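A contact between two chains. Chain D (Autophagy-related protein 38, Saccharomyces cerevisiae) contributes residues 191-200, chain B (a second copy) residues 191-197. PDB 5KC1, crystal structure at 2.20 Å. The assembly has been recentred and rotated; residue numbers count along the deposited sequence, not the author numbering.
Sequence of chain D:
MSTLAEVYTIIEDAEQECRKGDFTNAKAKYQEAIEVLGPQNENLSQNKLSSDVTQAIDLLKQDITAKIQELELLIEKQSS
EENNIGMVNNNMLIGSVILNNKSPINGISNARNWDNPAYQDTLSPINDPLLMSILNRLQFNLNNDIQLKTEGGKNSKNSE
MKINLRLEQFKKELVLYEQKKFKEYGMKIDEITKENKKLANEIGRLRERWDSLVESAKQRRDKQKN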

# COMPACT_ATOMS: atom_id res chain seq x y z
N GLU D 191 5.84 16.60 4.59
CA GLU D 191 6.59 17.61 5.32
C GLU D 191 7.63 18.27 4.41
O GLU D 191 7.83 19.49 4.47
CB GLU D 191 7.28 17.01 6.55
CG GLU D 191 8.36 15.99 6.24
CD GLU D 191 9.13 15.57 7.48
OE1 GLU D 191 9.51 16.46 8.28
OE2 GLU D 191 9.34 14.36 7.67
N ILE D 192 8.28 17.47 3.58
CA ILE D 192 9.28 17.99 2.65
C ILE D 192 8.62 18.80 1.54
O ILE D 192 9.16 19.82 1.10
CB ILE D 192 10.11 16.86 2.04
CG1 ILE D 192 11.03 16.25 3.10
CG2 ILE D 192 10.94 17.39 0.88
CD1 ILE D 192 11.98 15.21 2.56
N THR D 193 7.46 18.34 1.08
CA THR D 193 6.69 19.07 0.09
C THR D 193 6.22 20.40 0.67
O THR D 193 5.92 21.34 -0.06
CB THR D 193 5.47 18.27 -0.39
OG1 THR D 193 5.91 17.01 -0.93
CG2 THR D 193 4.72 19.03 -1.47
N LYS D 194 6.17 20.46 2.00
CA LYS D 194 5.82 21.70 2.69
C LYS D 194 7.02 22.64 2.70
O LYS D 194 6.87 23.86 2.59
CB LYS D 194 5.36 21.42 4.12
CG LYS D 194 4.99 22.67 4.90
CD LYS D 194 4.53 22.34 6.32
CE LYS D 194 4.14 23.60 7.08
NZ LYS D 194 3.68 23.29 8.46
N GLU D 195 8.21 22.07 2.83
CA GLU D 195 9.44 22.84 2.81
C GLU D 195 9.64 23.49 1.44
O GLU D 195 10.10 24.63 1.35
CB GLU D 195 10.64 21.95 3.15
CG GLU D 195 10.60 21.37 4.56
CD GLU D 195 11.75 20.41 4.83
OE1 GLU D 195 12.48 20.07 3.87
OE2 GLU D 195 11.91 19.98 5.99
N ASN D 196 9.29 22.77 0.38
CA ASN D 196 9.40 23.30 -0.97
C ASN D 196 8.44 24.46 -1.20
O ASN D 196 8.73 25.38 -1.96
CB ASN D 196 9.16 22.20 -2.00
CG ASN D 196 10.32 21.24 -2.11
OD1 ASN D 196 11.19 21.20 -1.23
ND2 ASN D 196 10.35 20.46 -3.18
N LYS D 197 7.29 24.40 -0.54
CA LYS D 197 6.32 25.49 -0.60
C LYS D 197 6.87 26.72 0.09
O LYS D 197 6.75 27.84 -0.42
CB LYS D 197 4.99 25.07 0.04
CG LYS D 197 4.23 23.99 -0.71
CD LYS D 197 3.18 23.37 0.20
CE LYS D 197 2.42 24.45 0.96
NZ LYS D 197 1.56 23.87 2.04
N LYS D 198 7.49 26.51 1.25
CA LYS D 198 8.06 27.60 2.03
C LYS D 198 9.20 28.28 1.28
O LYS D 198 9.27 29.51 1.23
CB LYS D 198 8.55 27.09 3.39
CG LYS D 198 7.44 26.62 4.32
CD LYS D 198 7.99 26.25 5.69
CE LYS D 198 6.89 25.83 6.65
NZ LYS D 198 7.42 25.50 8.00
N LEU D 199 10.08 27.48 0.70
CA LEU D 199 11.19 28.01 -0.09
C LEU D 199 10.67 28.71 -1.34
O LEU D 199 11.24 29.72 -1.77
CB LEU D 199 12.16 26.89 -0.47
CG LEU D 199 12.84 26.17 0.69
CD1 LEU D 199 13.92 25.23 0.17
CD2 LEU D 199 13.42 27.17 1.68
N ALA D 200 9.60 28.18 -1.92
CA ALA D 200 9.00 28.78 -3.10
C ALA D 200 8.25 30.07 -2.74
O ALA D 200 8.01 30.91 -3.61
CB ALA D 200 8.06 27.80 -3.78
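Chain B, residues 191-197: EITKENK

Residues 191-197 of chain B form a helical segment, part of a longer helix, that lies beside the helix of chain D in a parallel sense. The N-to-C directions diverge by 23° (signed crossing angle 23°), and the axes approach to 9.6 Å. The register is nearly in step: the CA atoms of N196(D) and N196(B) are 5.7 Å apart, and one turn earlier the CA of T193(D) faces the CA of I192(B) at 7.0 Å. With the helices parallel and nearly in register, I192 meets I192 and N196 meets N196, but not symmetrically. Together the two stretches bury 372 Å², most of it at positions 192 and 196.

N196(B) covers the most surface. Its CA-to-CB bond points sideways, and with chi1 in the t well the side chain enters chain D as a knob among I192(D), E195(D), N196(D) and L199(D), residues that lie on neighbouring turns of the helix. Its ND2 donates a weak hydrogen bond to OE1 of E195(D), 3.3 Å long but bent to 122° at the hydrogen. The same ND2 is 4.3 Å from CG2 of I192(D), on the N-terminal side of the pocket, while OD1 of N196(B) lies 3.2 Å from CD1 of L199(D), towards its C-terminal end. A polar amide is therefore packed partly against aliphatic groups, and the carboxylate of E195(D) accepts a weak hydrogen bond from it.

The CA-to-CB bond of I192(B), next in covered area, points toward chain D. Its CG2 meets CG2 of I192(D) at 3.3 Å, a tight apolar contact between equivalent residues, both with chi1 in m and chi2 in t. The other end of I192(B) reaches T193(D), whose OG1 is 3.4 Å from CD1 of the isoleucine although the CA-to-CB bond of the threonine points away. I192(D) also extends its CD1 to within 4.0 Å of CG2 of T193(B), so each isoleucine touches the threonine of the partner chain as well as its own counterpart.

On chain D, N196(D) has the greatest covered area. Its CA-to-CB bond points toward chain B, with chi1 in m, in contrast to the t rotamer of N196(B), and its side chain lies beside the turn from I192(B) to N196(B). The orientation of its amide is uncertain. The lysines at 194 and 197 in both chains take no part, leaving the contact to a strip of isoleucine and asparagine, continued on chain D by L199(D), with threonine and glutamate adding smaller areas.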

# COMPACT_ATOMS: atom_id res chain seq x y z
N GLU B 191 13.27 12.72 -5.59
CA GLU B 191 12.90 13.74 -6.55
C GLU B 191 12.56 15.07 -5.88
O GLU B 191 12.80 16.13 -6.45
CB GLU B 191 11.71 13.26 -7.39
CG GLU B 191 11.13 14.31 -8.31
CD GLU B 191 9.95 13.78 -9.11
OE1 GLU B 191 9.62 12.58 -8.95
OE2 GLU B 191 9.36 14.55 -9.89
N ILE B 192 12.02 15.00 -4.68
CA ILE B 192 11.59 16.19 -3.96
C ILE B 192 12.70 16.74 -3.07
O ILE B 192 12.69 17.92 -2.71
CB ILE B 192 10.34 15.91 -3.10
CG1 ILE B 192 9.15 15.59 -4.01
CG2 ILE B 192 10.00 17.10 -2.22
CD1 ILE B 192 7.83 15.48 -3.27
N THR B 193 13.66 15.90 -2.71
CA THR B 193 14.83 16.37 -1.99
C THR B 193 15.75 17.14 -2.94
O THR B 193 16.32 18.16 -2.57
CB THR B 193 15.61 15.23 -1.32
OG1 THR B 193 15.95 14.24 -2.31
CG2 THR B 193 14.78 14.58 -0.22
N LYS B 194 15.88 16.64 -4.16
CA LYS B 194 16.66 17.32 -5.19
C LYS B 194 16.04 18.68 -5.50
O LYS B 194 16.73 19.70 -5.47
CB LYS B 194 16.75 16.48 -6.46
CG LYS B 194 17.45 15.14 -6.26
CD LYS B 194 17.45 14.32 -7.54
CE LYS B 194 18.08 12.96 -7.31
NZ LYS B 194 18.08 12.13 -8.55
N GLU B 195 14.75 18.69 -5.79
CA GLU B 195 14.03 19.93 -6.07
C GLU B 195 13.96 20.81 -4.83
O GLU B 195 13.54 21.97 -4.90
CB GLU B 195 12.62 19.64 -6.58
CG GLU B 195 12.58 18.82 -7.87
CD GLU B 195 11.17 18.49 -8.31
OE1 GLU B 195 10.21 18.98 -7.68
OE2 GLU B 195 11.01 17.73 -9.29
N ASN B 196 14.38 20.26 -3.69
CA ASN B 196 14.43 21.00 -2.44
C ASN B 196 15.81 21.61 -2.21
O ASN B 196 15.93 22.75 -1.77
CB ASN B 196 14.05 20.10 -1.27
CG ASN B 196 14.07 20.82 0.06
OD1 ASN B 196 13.86 22.03 0.13
ND2 ASN B 196 14.34 20.08 1.13
N LYS B 197 16.84 20.82 -2.50
CA LYS B 197 18.22 21.28 -2.36
C LYS B 197 18.49 22.47 -3.26
O LYS B 197 19.15 23.43 -2.86
CB LYS B 197 19.20 20.15 -2.69
CG LYS B 197 19.11 18.94 -1.78
CD LYS B 197 20.03 17.82 -2.26
CE LYS B 197 19.93 16.59 -1.37
NZ LYS B 197 20.86 15.51 -1.81